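Local coordinates for protein AT-less polyketide synthase (Streptomyces platensis subsp. rosaceus, PDB 4TKT) that probably catalyses decarboxylative condensation that lengthens the growing polyketide, as a ketosynthase domain of the AT-less type I synthase that makes isomigrastatin, at residues S37-H48 with T62-I73; E141-Y149 with Y612-E620. All coordinates share one frame; numbering follows the deposited sequence.

Overall arrangement
Interactions 1 and 2 lie on the same side of the chain's centre, about 21 and 28 Å from it, with their own centres about 19 Å apart. Interaction 1 is complete before interaction 2 begins along the sequence. Interaction 1 pairs the short strands 39-40 and 66-67, apart from the large mixed sheet of the ketosynthase. They touch by packing between Arg-45 O and Tyr-145 OH, 4.2 Å apart. A MES molecule, probably from the crystallisation liquor, lies between them, bound by Arg-45, Gly-72 and Ile-73 and about 3 Å from the Trp-613 side chain at nearest atoms. In interaction 2 the end of the modelled chain, after strand 610-611, is packed against helix 142-151 of the ketosynthase.

Interaction 1: residues S37-H48 with T62-I73; sequences SITEIPAGRWDH and TYSKWGGFLDGI. With MES (2-(N-morpholino)-ethanesulfonic acid), chain E.
The Phe-69 ring carries Pro-42 on one face, a CH-pi contact with CD 3.5 Å from the centroid and 9° off the normal, while Ile-41 CD1, Thr-39 OG1 and Arg-45 NH1 gather at its edge. The Arg-45 guanidinium stands nearly perpendicular to this ring, with Phe-69 CD1 over one face and Ile-73 CD1 over the other, 3.5 Å from CZ. Its chain bends at chi2 (-64°), which swings the group between them; NH1 makes a salt bridge to Glu-251, and NE and NH2 give weak bonds to the MES sulfonate, which the amides of Gly-72 and Ile-73 grip more firmly. Lys-65 CG covers one face of the Trp-66 indole. His-48 has Ile-41 CG1 above its ring and is held at both nitrogens: Trp-46 NE1 donates to ND1 at 3.0 Å, and NE2 to Ser-64 O at 2.9 Å, in the carbonyl plane on a lone pair. With an alanine here, Trp-46 NE1 and Ser-64 O would probably lose their mates and a gap would open beside Thr-62 CG2 and Lys-65 CB. The backbones pair as a two-stranded antiparallel sheet, separate from the main sheet of the thiolase-type core. In its hydrogen-bonded pair Thr-39 N donates to Gly-67 O at 3.1 Å and Gly-67 N to Thr-39 O at 2.8 Å, and Ile-41 N extends the pairing to Lys-65 O. Glu-40 and Lys-65 lie side by side in a salt bridge with a weak bond, Lys-65 NZ to Glu-40 OE2 at 3.3 Å; Lys-65 makes a cation-pi contact with Tyr-52. Ile-38 CG2 packs against Trp-66 CB.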
loop_
_atom_site.group_PDB
_atom_site.type_symbol
_atom_site.label_atom_id
_atom_site.label_comp_id
_atom_site.label_asym_id
_atom_site.label_seq_id
_atom_site.Cartn_x
_atom_site.Cartn_y
_atom_site.Cartn_z
ATOM N N SER A 37 -4.370 11.773 12.569
ATOM C CA SER A 37 -2.934 11.835 12.311
ATOM C C SER A 37 -2.506 13.132 11.629
ATOM O O SER A 37 -1.387 13.234 11.129
ATOM C CB SER A 37 -2.497 10.638 11.464
ATOM O OG SER A 37 -2.739 9.419 12.146
ATOM N N ILE A 38 -3.394 14.120 11.613
ATOM C CA ILE A 38 -3.082 15.404 10.994
ATOM C C ILE A 38 -2.229 16.273 11.915
ATOM O O ILE A 38 -2.517 16.409 13.105
ATOM C CB ILE A 38 -4.362 16.169 10.606
ATOM C CG1 ILE A 38 -5.165 15.364 9.585
ATOM C CG2 ILE A 38 -4.018 17.535 10.035
ATOM C CD1 ILE A 38 -4.375 15.002 8.344
ATOM N N THR A 39 -1.169 16.846 11.357
ATOM C CA THR A 39 -0.266 17.708 12.109
ATOM C C THR A 39 0.030 18.981 11.329
ATOM O O THR A 39 -0.369 19.116 10.174
ATOM C CB THR A 39 1.062 16.997 12.428
ATOM O OG1 THR A 39 1.671 16.557 11.206
ATOM C CG2 THR A 39 0.827 15.798 13.331
ATOM N N GLU A 40 0.731 19.913 11.966
ATOM C CA GLU A 40 1.183 21.112 11.278
ATOM C C GLU A 40 2.379 20.779 10.403
ATOM O O GLU A 40 3.009 19.736 10.583
ATOM C CB GLU A 40 1.545 22.217 12.271
ATOM C CG GLU A 40 0.351 22.824 12.981
ATOM C CD GLU A 40 0.686 24.135 13.661
ATOM O OE1 GLU A 40 1.832 24.611 13.504
ATOM O OE2 GLU A 40 -0.195 24.692 14.351
ATOM N N ILE A 41 2.681 21.660 9.454
ATOM C CA ILE A 41 3.824 21.478 8.568
ATOM C C ILE A 41 5.105 21.294 9.374
ATOM O O ILE A 41 5.468 22.161 10.170
ATOM C CB ILE A 41 4.010 22.677 7.618
ATOM C CG1 ILE A 41 2.677 23.101 7.001
ATOM C CG2 ILE A 41 5.035 22.348 6.540
ATOM C CD1 ILE A 41 2.151 22.144 5.968
ATOM N N PRO A 42 5.790 20.157 9.177
ATOM C CA PRO A 42 7.056 19.885 9.865
ATOM C C PRO A 42 8.104 20.936 9.528
ATOM O O PRO A 42 8.302 21.236 8.352
ATOM C CB PRO A 42 7.464 18.512 9.327
ATOM C CG PRO A 42 6.197 17.896 8.853
ATOM C CD PRO A 42 5.377 19.032 8.324
ATOM N N ALA A 43 8.755 21.478 10.551
ATOM C CA ALA A 43 9.726 22.557 10.381
ATOM C C ALA A 43 10.862 22.197 9.425
ATOM O O ALA A 43 11.457 23.075 8.802
ATOM C CB ALA A 43 10.293 22.961 11.733
ATOM N N GLY A 44 11.162 20.906 9.316
ATOM C CA GLY A 44 12.217 20.442 8.433
ATOM C C GLY A 44 11.933 20.694 6.962
ATOM O O GLY A 44 12.835 21.054 6.208
ATOM N N ARG A 45 10.677 20.509 6.563
ATOM C CA ARG A 45 10.262 20.665 5.169
ATOM C C ARG A 45 10.585 22.049 4.610
ATOM O O ARG A 45 11.340 22.179 3.644
ATOM C CB ARG A 45 8.762 20.394 5.032
ATOM C CG ARG A 45 8.336 19.001 5.457
ATOM C CD ARG A 45 8.958 17.940 4.569
ATOM N NE ARG A 45 8.566 16.596 4.977
ATOM C CZ ARG A 45 7.537 15.930 4.465
ATOM N NH1 ARG A 45 6.793 16.483 3.517
ATOM N NH2 ARG A 45 7.252 14.709 4.898
ATOM N N TRP A 46 10.003 23.078 5.218
ATOM C CA TRP A 46 10.280 24.464 4.848
ATOM C C TRP A 46 9.811 25.408 5.950
ATOM O O TRP A 46 9.096 24.998 6.865
ATOM C CB TRP A 46 9.604 24.822 3.518
ATOM C CG TRP A 46 8.103 24.722 3.542
ATOM C CD1 TRP A 46 7.225 25.652 4.021
ATOM C CD2 TRP A 46 7.306 23.635 3.052
ATOM N NE1 TRP A 46 5.934 25.208 3.868
ATOM C CE2 TRP A 46 5.955 23.973 3.276
ATOM C CE3 TRP A 46 7.602 22.408 2.451
ATOM C CZ2 TRP A 46 4.904 23.130 2.918
ATOM C CZ3 TRP A 46 6.558 21.569 2.097
ATOM C CH2 TRP A 46 5.225 21.935 2.333
ATOM N N ASP A 47 10.216 26.670 5.866
ATOM C CA ASP A 47 9.744 27.672 6.815
ATOM C C ASP A 47 8.376 28.185 6.384
ATOM O O ASP A 47 8.272 29.054 5.519
ATOM C CB ASP A 47 10.732 28.827 6.928
ATOM C CG ASP A 47 10.334 29.825 7.995
ATOM O OD1 ASP A 47 9.567 29.447 8.905
ATOM O OD2 ASP A 47 10.791 30.985 7.926
ATOM N N HIS A 48 7.328 27.644 6.997
ATOM C CA HIS A 48 5.966 27.929 6.568
ATOM C C HIS A 48 5.496 29.316 6.998
ATOM O O HIS A 48 4.479 29.811 6.509
ATOM C CB HIS A 48 5.011 26.864 7.108
ATOM C CG HIS A 48 3.688 26.834 6.408
ATOM N ND1 HIS A 48 3.567 26.580 5.059
ATOM C CD2 HIS A 48 2.431 27.030 6.869
ATOM C CE1 HIS A 48 2.291 26.619 4.719
ATOM N NE2 HIS A 48 1.581 26.889 5.800
ATOM N N THR A 62 -0.866 31.460 2.084
ATOM C CA THR A 62 -1.822 30.368 2.222
ATOM C C THR A 62 -2.394 30.350 3.635
ATOM O O THR A 62 -1.724 30.740 4.590
ATOM C CB THR A 62 -1.180 29.003 1.911
ATOM O OG1 THR A 62 -2.168 27.972 2.029
ATOM C CG2 THR A 62 -0.040 28.711 2.868
ATOM N N TYR A 63 -3.639 29.905 3.765
ATOM C CA TYR A 63 -4.309 29.896 5.060
ATOM C C TYR A 63 -4.332 28.497 5.665
ATOM O O TYR A 63 -4.877 28.284 6.749
ATOM C CB TYR A 63 -5.731 30.449 4.933
ATOM C CG TYR A 63 -6.601 29.691 3.962
ATOM C CD1 TYR A 63 -6.540 29.944 2.597
ATOM C CD2 TYR A 63 -7.489 28.725 4.411
ATOM C CE1 TYR A 63 -7.334 29.249 1.706
ATOM C CE2 TYR A 63 -8.284 28.026 3.531
ATOM C CZ TYR A 63 -8.205 28.291 2.180
ATOM O OH TYR A 63 -9.002 27.590 1.305
ATOM N N SER A 64 -3.730 27.546 4.960
ATOM C CA SER A 64 -3.591 26.188 5.468
ATOM C C SER A 64 -2.176 25.955 5.974
ATOM O O SER A 64 -1.206 26.356 5.330
ATOM C CB SER A 64 -3.933 25.163 4.386
ATOM O OG SER A 64 -3.675 23.847 4.840
ATOM N N LYS A 65 -2.059 25.307 7.128
ATOM C CA LYS A 65 -0.752 24.983 7.687
ATOM C C LYS A 65 -0.731 23.566 8.248
ATOM O O LYS A 65 0.093 23.234 9.099
ATOM C CB LYS A 65 -0.370 25.987 8.776
ATOM C CG LYS A 65 -1.332 26.034 9.948
ATOM C CD LYS A 65 -0.806 26.951 11.040
ATOM C CE LYS A 65 -1.678 26.899 12.283
ATOM N NZ LYS A 65 -1.082 27.678 13.406
ATOM N N TRP A 66 -1.640 22.730 7.757
ATOM C CA TRP A 66 -1.766 21.362 8.243
ATOM C C TRP A 66 -1.569 20.342 7.128
ATOM O O TRP A 66 -1.617 20.682 5.945
ATOM C CB TRP A 66 -3.132 21.159 8.897
ATOM C CG TRP A 66 -3.423 22.137 9.985
ATOM C CD1 TRP A 66 -3.113 22.008 11.307
ATOM C CD2 TRP A 66 -4.084 23.401 9.849
ATOM N NE1 TRP A 66 -3.539 23.113 12.003
ATOM C CE2 TRP A 66 -4.139 23.982 11.131
ATOM C CE3 TRP A 66 -4.631 24.097 8.767
ATOM C CZ2 TRP A 66 -4.723 25.227 11.361
ATOM C CZ3 TRP A 66 -5.214 25.333 8.999
ATOM C CH2 TRP A 66 -5.253 25.886 10.285
ATOM N N GLY A 67 -1.354 19.090 7.515
ATOM C CA GLY A 67 -1.225 18.011 6.553
ATOM C C GLY A 67 -1.005 16.655 7.194
ATOM O O GLY A 67 -0.637 16.560 8.363
ATOM N N GLY A 68 -1.249 15.601 6.423
ATOM C CA GLY A 68 -0.917 14.253 6.847
ATOM C C GLY A 68 0.459 13.933 6.307
ATOM O O GLY A 68 0.638 13.788 5.098
ATOM N N PHE A 69 1.442 13.839 7.195
ATOM C CA PHE A 69 2.827 13.725 6.758
ATOM C C PHE A 69 3.474 12.400 7.116
ATOM O O PHE A 69 3.240 11.851 8.188
ATOM C CB PHE A 69 3.659 14.864 7.349
ATOM C CG PHE A 69 3.332 16.209 6.778
ATOM C CD1 PHE A 69 3.888 16.618 5.579
ATOM C CD2 PHE A 69 2.464 17.063 7.435
ATOM C CE1 PHE A 69 3.590 17.852 5.048
ATOM C CE2 PHE A 69 2.165 18.302 6.910
ATOM C CZ PHE A 69 2.726 18.693 5.713
ATOM N N LEU A 70 4.292 11.896 6.199
ATOM C CA LEU A 70 5.152 10.759 6.481
ATOM C C LEU A 70 6.368 11.234 7.267
ATOM O O LEU A 70 6.600 12.436 7.391
ATOM C CB LEU A 70 5.588 10.073 5.187
ATOM C CG LEU A 70 4.475 9.521 4.296
ATOM C CD1 LEU A 70 5.066 8.711 3.156
ATOM C CD2 LEU A 70 3.507 8.682 5.108
ATOM N N ASP A 71 7.144 10.296 7.798
ATOM C CA ASP A 71 8.383 10.648 8.481
ATOM C C ASP A 71 9.592 10.192 7.678
ATOM O O ASP A 71 9.639 9.060 7.197
ATOM C CB ASP A 71 8.426 10.044 9.884
ATOM C CG ASP A 71 7.476 10.734 10.842
ATOM O OD1 ASP A 71 7.810 11.844 11.311
ATOM O OD2 ASP A 71 6.401 10.169 11.131
ATOM N N GLY A 72 10.562 11.089 7.528
ATOM C CA GLY A 72 11.798 10.781 6.833
ATOM C C GLY A 72 11.606 10.382 5.384
ATOM O O GLY A 72 12.000 9.288 4.981
ATOM N N ILE A 73 11.005 11.269 4.595
ATOM C CA ILE A 73 10.787 10.995 3.179
ATOM C C ILE A 73 12.084 11.145 2.387
ATOM O O ILE A 73 12.130 10.844 1.194
ATOM C CB ILE A 73 9.712 11.919 2.571
ATOM C CG1 ILE A 73 10.178 13.373 2.590
ATOM C CG2 ILE A 73 8.388 11.766 3.308
ATOM C CD1 ILE A 73 9.222 14.309 1.901
HETATM O O1 MES E . 15.104 18.460 4.139
HETATM C C2 MES E . 15.350 17.119 3.727
HETATM C C3 MES E . 14.055 16.314 3.669
HETATM N N4 MES E . 13.367 16.483 4.939
HETATM C C5 MES E . 13.111 17.851 5.365
HETATM C C6 MES E . 14.480 18.515 5.418
HETATM C C7 MES E . 12.370 15.470 5.266
HETATM C C8 MES E . 11.843 15.815 6.655
HETATM S S MES E . 10.745 14.669 7.153
HETATM O O1S MES E . 11.374 13.802 8.175
HETATM O O2S MES E . 10.316 13.846 6.000
HETATM O O3S MES E . 9.575 15.342 7.761
#

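Interaction 2: residues E141-Y149 with Y612-E620; sequences EYQLYGAEY and YWYTDGLPE
Tyr-149, Tyr-614 and Tyr-142 carry this contact between a helix and the C-terminal stretch of the modelled chain. Tyr-149 swings out from the helix with CG anti to its backbone N (chi1 -161°) and runs alongside Leu-618, pointing the opposite way; Leu-618 CD2 sits over the ring face, 3.6 Å from the centroid, in a CH-pi contact. Tyr-149 OH is hydrogen-bonded to Pro-619 O near the ring plane, though the modelled 2.4 Å is so short that its details are doubtful; Glu-154 OE2 is a second partner of this OH. Tyr-614 is sandwiched: Thr-615 CG2 lies over one face and Tyr-145 CB over the opposite one, 3.6 Å from the ring centroid. The rings of Tyr-614 and Tyr-145 run nearly parallel, 11° apart, but are displaced enough that little of one covers the other. The tail presents these side chains through two overlapping turns, a type I turn from Trp-613 to Asp-616 and a type II turn from Thr-615 to Leu-618, with Gly-617 at positive phi. Its return to the ketosynthase is consistent with the C-terminal linker that wraps back over this domain in modular polyketide synthases. The first turn is braced by Trp-613 N, which donates to Asp-616 OD2 at 2.9 Å from above the carboxylate plane. Tyr-142 points its edge, through CE1, at the face of the Trp-613 six-membered ring, a T-shaped pair with centroids 4.9 Å apart and planes at 74°. Tyr-142 OH, over the same indole face, is hydrogen-bonded to Ser-89 O and lies 2.7 Å from Tyr-614 N.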
loop_
_atom_site.group_PDB
_atom_site.type_symbol
_atom_site.label_atom_id
_atom_site.label_comp_id
_atom_site.label_asym_id
_atom_site.label_seq_id
_atom_site.Cartn_x
_atom_site.Cartn_y
_atom_site.Cartn_z
ATOM N N GLU A 141 7.090 17.775 -7.873
ATOM C CA GLU A 141 7.499 18.988 -7.174
ATOM C C GLU A 141 8.992 19.081 -6.870
ATOM O O GLU A 141 9.533 20.183 -6.806
ATOM C CB GLU A 141 6.721 19.115 -5.870
ATOM C CG GLU A 141 5.252 19.414 -6.058
ATOM C CD GLU A 141 4.552 19.673 -4.741
ATOM O OE1 GLU A 141 4.741 18.872 -3.796
ATOM O OE2 GLU A 141 3.824 20.685 -4.651
ATOM N N TYR A 142 9.644 17.937 -6.665
ATOM C CA TYR A 142 11.072 17.903 -6.336
ATOM C C TYR A 142 11.863 18.704 -7.367
ATOM O O TYR A 142 12.759 19.478 -7.031
ATOM C CB TYR A 142 11.564 16.456 -6.277
ATOM C CG TYR A 142 12.808 16.237 -5.445
ATOM C CD1 TYR A 142 12.865 16.653 -4.122
ATOM C CD2 TYR A 142 13.911 15.585 -5.973
ATOM C CE1 TYR A 142 13.997 16.444 -3.356
ATOM C CE2 TYR A 142 15.047 15.371 -5.216
ATOM C CZ TYR A 142 15.086 15.800 -3.909
ATOM O OH TYR A 142 16.216 15.586 -3.151
ATOM N N GLN A 143 11.488 18.505 -8.623
ATOM C CA GLN A 143 11.962 19.272 -9.769
ATOM C C GLN A 143 12.110 20.781 -9.517
ATOM O O GLN A 143 13.066 21.407 -9.977
ATOM C CB GLN A 143 10.988 19.038 -10.921
ATOM C CG GLN A 143 11.508 19.338 -12.300
ATOM C CD GLN A 143 10.469 19.029 -13.354
ATOM O OE1 GLN A 143 9.309 18.768 -13.033
ATOM N NE2 GLN A 143 10.878 19.047 -14.617
ATOM N N LEU A 144 11.157 21.357 -8.788
ATOM C CA LEU A 144 11.116 22.800 -8.564
ATOM C C LEU A 144 12.309 23.303 -7.759
ATOM O O LEU A 144 12.765 24.432 -7.948
ATOM C CB LEU A 144 9.817 23.185 -7.856
ATOM C CG LEU A 144 8.538 22.836 -8.617
ATOM C CD1 LEU A 144 7.325 22.979 -7.722
ATOM C CD2 LEU A 144 8.405 23.721 -9.841
ATOM N N TYR A 145 12.808 22.467 -6.858
ATOM C CA TYR A 145 13.947 22.840 -6.032
ATOM C C TYR A 145 15.178 23.099 -6.891
ATOM O O TYR A 145 15.908 24.067 -6.668
ATOM C CB TYR A 145 14.234 21.754 -4.993
ATOM C CG TYR A 145 13.322 21.825 -3.791
ATOM C CD1 TYR A 145 13.144 23.017 -3.103
ATOM C CD2 TYR A 145 12.625 20.709 -3.356
ATOM C CE1 TYR A 145 12.308 23.093 -2.005
ATOM C CE2 TYR A 145 11.786 20.776 -2.260
ATOM C CZ TYR A 145 11.630 21.970 -1.590
ATOM O OH TYR A 145 10.796 22.041 -0.499
ATOM N N GLY A 146 15.392 22.240 -7.884
ATOM C CA GLY A 146 16.527 22.376 -8.777
ATOM C C GLY A 146 16.497 23.671 -9.565
ATOM O O GLY A 146 17.535 24.282 -9.815
ATOM N N ALA A 147 15.297 24.092 -9.954
ATOM C CA ALA A 147 15.126 25.331 -10.700
ATOM C C ALA A 147 15.354 26.542 -9.803
ATOM O O ALA A 147 15.952 27.535 -10.222
ATOM C CB ALA A 147 13.740 25.385 -11.327
ATOM N N GLU A 148 14.867 26.452 -8.568
ATOM C CA GLU A 148 15.032 27.529 -7.597
ATOM C C GLU A 148 16.501 27.708 -7.251
ATOM O O GLU A 148 16.955 28.813 -6.969
ATOM C CB GLU A 148 14.221 27.248 -6.332
ATOM C CG GLU A 148 12.716 27.292 -6.540
ATOM C CD GLU A 148 11.936 26.851 -5.315
ATOM O OE1 GLU A 148 12.551 26.296 -4.380
ATOM O OE2 GLU A 148 10.706 27.061 -5.289
ATOM N N TYR A 149 17.240 26.606 -7.278
ATOM C CA TYR A 149 18.668 26.647 -7.007
ATOM C C TYR A 149 19.426 27.223 -8.199
ATOM O O TYR A 149 20.313 28.061 -8.039
ATOM C CB TYR A 149 19.188 25.245 -6.678
ATOM C CG TYR A 149 20.517 25.240 -5.964
ATOM C CD1 TYR A 149 21.703 25.437 -6.661
ATOM C CD2 TYR A 149 20.588 25.038 -4.593
ATOM C CE1 TYR A 149 22.920 25.436 -6.011
ATOM C CE2 TYR A 149 21.801 25.035 -3.933
ATOM C CZ TYR A 149 22.964 25.235 -4.648
ATOM O OH TYR A 149 24.177 25.232 -3.996
ATOM N N TYR A 612 18.939 11.499 2.000
ATOM C CA TYR A 612 19.377 12.026 0.712
ATOM C C TYR A 612 18.475 13.164 0.245
ATOM O O TYR A 612 17.251 13.043 0.256
ATOM C CB TYR A 612 19.410 10.918 -0.340
ATOM C CG TYR A 612 20.374 9.811 -0.004
ATOM C CD1 TYR A 612 21.711 9.894 -0.372
ATOM C CD2 TYR A 612 19.955 8.689 0.697
ATOM C CE1 TYR A 612 22.602 8.887 -0.058
ATOM C CE2 TYR A 612 20.835 7.679 1.014
ATOM C CZ TYR A 612 22.157 7.781 0.637
ATOM O OH TYR A 612 23.036 6.773 0.954
ATOM N N TRP A 613 19.089 14.267 -0.165
ATOM C CA TRP A 613 18.343 15.430 -0.623
ATOM C C TRP A 613 19.133 16.149 -1.716
ATOM O O TRP A 613 20.336 15.941 -1.855
ATOM C CB TRP A 613 18.045 16.364 0.552
ATOM C CG TRP A 613 16.787 17.169 0.398
ATOM C CD1 TRP A 613 16.688 18.526 0.311
ATOM C CD2 TRP A 613 15.447 16.664 0.314
ATOM N NE1 TRP A 613 15.372 18.898 0.181
ATOM C CE2 TRP A 613 14.590 17.774 0.180
ATOM C CE3 TRP A 613 14.890 15.382 0.339
ATOM C CZ2 TRP A 613 13.209 17.641 0.071
ATOM C CZ3 TRP A 613 13.518 15.253 0.230
ATOM C CH2 TRP A 613 12.693 16.374 0.098
ATOM N N TYR A 614 18.460 16.994 -2.488
ATOM C CA TYR A 614 19.076 17.620 -3.658
ATOM C C TYR A 614 20.211 18.581 -3.293
ATOM O O TYR A 614 21.017 18.951 -4.146
ATOM C CB TYR A 614 18.015 18.359 -4.482
ATOM C CG TYR A 614 17.648 19.711 -3.919
ATOM C CD1 TYR A 614 16.780 19.823 -2.840
ATOM C CD2 TYR A 614 18.173 20.878 -4.463
ATOM C CE1 TYR A 614 16.448 21.057 -2.317
ATOM C CE2 TYR A 614 17.848 22.114 -3.949
ATOM C CZ TYR A 614 16.986 22.200 -2.876
ATOM O OH TYR A 614 16.659 23.432 -2.361
ATOM N N THR A 615 20.274 18.985 -2.030
ATOM C CA THR A 615 21.294 19.938 -1.600
ATOM C C THR A 615 22.597 19.247 -1.213
ATOM O O THR A 615 23.586 19.909 -0.905
ATOM C CB THR A 615 20.810 20.787 -0.411
ATOM O OG1 THR A 615 20.273 19.930 0.602
ATOM C CG2 THR A 615 19.734 21.750 -0.857
ATOM N N ASP A 616 22.593 17.916 -1.232
ATOM C CA ASP A 616 23.783 17.140 -0.903
ATOM C C ASP A 616 24.959 17.499 -1.812
ATOM O O ASP A 616 24.859 17.415 -3.038
ATOM C CB ASP A 616 23.489 15.639 -0.999
ATOM C CG ASP A 616 22.496 15.162 0.053
ATOM O OD1 ASP A 616 22.239 15.910 1.022
ATOM O OD2 ASP A 616 21.976 14.033 -0.091
ATOM N N GLY A 617 26.068 17.912 -1.205
ATOM C CA GLY A 617 27.275 18.232 -1.946
ATOM C C GLY A 617 27.286 19.634 -2.526
ATOM O O GLY A 617 28.334 20.148 -2.919
ATOM N N LEU A 618 26.114 20.255 -2.579
ATOM C CA LEU A 618 25.978 21.600 -3.120
ATOM C C LEU A 618 26.355 22.653 -2.084
ATOM O O LEU A 618 26.044 22.505 -0.903
ATOM C CB LEU A 618 24.549 21.833 -3.614
ATOM C CG LEU A 618 24.255 21.489 -5.076
ATOM C CD1 LEU A 618 24.638 20.055 -5.403
ATOM C CD2 LEU A 618 22.789 21.738 -5.392
ATOM N N PRO A 619 27.033 23.722 -2.527
ATOM C CA PRO A 619 27.439 24.817 -1.638
ATOM C C PRO A 619 26.265 25.700 -1.225
ATOM O O PRO A 619 25.339 25.897 -2.010
ATOM C CB PRO A 619 28.440 25.602 -2.487
ATOM C CG PRO A 619 28.024 25.337 -3.890
ATOM C CD PRO A 619 27.507 23.926 -3.908
ATOM N N GLU A 620 26.311 26.225 -0.004
ATOM C CA GLU A 620 25.245 27.083 0.501
ATOM C C GLU A 620 25.380 28.508 -0.034
ATOM O O GLU A 620 24.555 28.966 -0.828
ATOM C CB GLU A 620 25.245 27.091 2.031
#